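Local coordinates for protein glucose-6-phosphate acetyltransferase 1 (Arabidopsis thaliana, PDB 3T90) that catalyses transfer of the acetyl group from acetyl-CoA to D-glucosamine 6-phosphate, a step in the biosynthesis of UDP-N-acetylglucosamine, and works as a homodimer, at residues M109-C112 with K113-C117. Numbering follows the deposited sequence.
Sequences MDHC and KSMGC
The CG methylene of M115 lies over one face of the H111 imidazole at the C-terminal end of helix 100-114. This CG stands 3.9 Å from the ring centroid and 23° off the normal, a CH-pi contact displaced toward the rim, while SD comes in at a slant with CE1 as its nearest ring atom. The methionine crosses the ring obliquely, its CE leading away beyond SD. The H111 side chain, with CG anti to the backbone N (chi1 180°), carries NE2 to a hydrogen bond with the carbonyl of D49. Beyond the other ring nitrogen, a water lies 3.2 Å from ND1. In one of its two conformers, the S114 hydroxyl accepts from this water and donates to H111 O over 2.7 Å, arriving well to the side of the carbonyl, which also accepts from M115 N. The helix closes in a Schellman motif: C117 N bonds to C112 O at 3.0 Å and G116 N to K113 O, with G116 at positive phi. This reversal brings C117 SG to 3.8 Å from C112 CB, and both cysteines, like H111 and M115, pack on strand 63-74. The turn thus leads from the helix of the GNAT beta-alpha-beta unit into strand 119-124. An alanine in place of H111 would probably leave the M115 CG methylene without the ring face it packs on, and the D49 carbonyl without this donor. The chemistry implies an imidazole probably held in its rotation by the D49 bond and the M115 methylene as the helix ends.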
loop_
_atom_site.group_PDB
_atom_site.type_symbol
_atom_site.label_atom_id
_atom_site.label_comp_id
_atom_site.label_asym_id
_atom_site.label_seq_id
_atom_site.Cartn_x
_atom_site.Cartn_y
_atom_site.Cartn_z
ATOM N N MET A 109 -5.194 10.469 8.144
ATOM C CA MET A 109 -6.591 9.987 7.997
ATOM C C MET A 109 -7.468 11.117 7.499
ATOM O O MET A 109 -8.295 10.916 6.590
ATOM C CB MET A 109 -7.091 9.533 9.341
ATOM C CG MET A 109 -6.468 8.242 9.782
ATOM S SD MET A 109 -7.088 7.923 11.491
ATOM C CE MET A 109 -6.610 6.232 11.430
ATOM N N ASP A 110 -7.230 12.313 8.005
ATOM C CA ASP A 110 -8.052 13.460 7.552
ATOM C C ASP A 110 -7.869 13.699 6.044
ATOM O O ASP A 110 -8.792 13.908 5.259
ATOM C CB ASP A 110 -7.619 14.760 8.300
ATOM C CG ASP A 110 -8.039 14.808 9.760
ATOM O OD1 ASP A 110 -8.913 14.043 10.203
ATOM O OD2 ASP A 110 -7.398 15.648 10.457
ATOM N N HIS A 111 -6.630 13.598 5.551
ATOM C CA HIS A 111 -6.370 13.739 4.153
ATOM C C HIS A 111 -7.116 12.641 3.337
ATOM O O HIS A 111 -7.781 12.933 2.319
ATOM C CB HIS A 111 -4.831 13.585 3.925
ATOM C CG HIS A 111 -4.500 13.724 2.492
ATOM N ND1 HIS A 111 -4.638 14.922 1.793
ATOM C CD2 HIS A 111 -4.162 12.780 1.576
ATOM C CE1 HIS A 111 -4.309 14.706 0.528
ATOM N NE2 HIS A 111 -4.046 13.421 0.365
ATOM N N CYS A 112 -7.021 11.407 3.780
ATOM C CA CYS A 112 -7.657 10.359 3.011
ATOM C C CYS A 112 -9.190 10.508 3.038
ATOM O O CYS A 112 -9.806 10.248 1.999
ATOM C CB CYS A 112 -7.343 9.033 3.604
ATOM S SG CYS A 112 -5.603 8.551 3.296
ATOM N N LYS A 113 -9.789 10.925 4.158
ATOM C CA LYS A 113 -11.249 11.087 4.222
ATOM C C LYS A 113 -11.616 12.181 3.240
ATOM O O LYS A 113 -12.585 12.032 2.426
ATOM C CB LYS A 113 -11.661 11.432 5.621
ATOM C CG LYS A 113 -13.181 11.491 5.648
ATOM C CD LYS A 113 -13.674 12.165 6.891
ATOM C CE LYS A 113 -13.444 11.464 8.135
ATOM N NZ LYS A 113 -14.382 12.219 9.068
ATOM N N SER A 114 -10.845 13.273 3.228
ATOM C CA SER A 114 -11.095 14.380 2.320
ATOM C C SER A 114 -10.941 14.024 0.827
ATOM O O SER A 114 -11.631 14.581 -0.021
ATOM C CB SER A 114 -10.195 15.571 2.675
ATOM O OG SER A 114 -8.882 15.404 2.198
ATOM N N MET A 115 -10.067 13.074 0.512
ATOM C CA MET A 115 -9.902 12.598 -0.849
ATOM C C MET A 115 -10.934 11.566 -1.279
ATOM O O MET A 115 -10.842 11.036 -2.394
ATOM C CB MET A 115 -8.456 11.984 -1.017
ATOM C CG MET A 115 -7.403 13.030 -0.794
ATOM S SD MET A 115 -7.338 14.240 -2.132
ATOM C CE MET A 115 -6.765 13.181 -3.452
ATOM N N GLY A 116 -11.839 11.236 -0.375
ATOM C CA GLY A 116 -12.888 10.282 -0.692
ATOM C C GLY A 116 -12.471 8.834 -0.614
ATOM O O GLY A 116 -13.114 7.980 -1.200
ATOM N N CYS A 117 -11.480 8.537 0.205
ATOM C CA CYS A 117 -11.088 7.109 0.356
ATOM C C CYS A 117 -12.179 6.395 1.202
ATOM O O CYS A 117 -12.845 7.041 2.097
ATOM C CB CYS A 117 -9.804 6.971 1.189
ATOM S SG CYS A 117 -8.335 7.539 0.309
HETATM O O HOH W 1 -6.747 17.096 2.838
#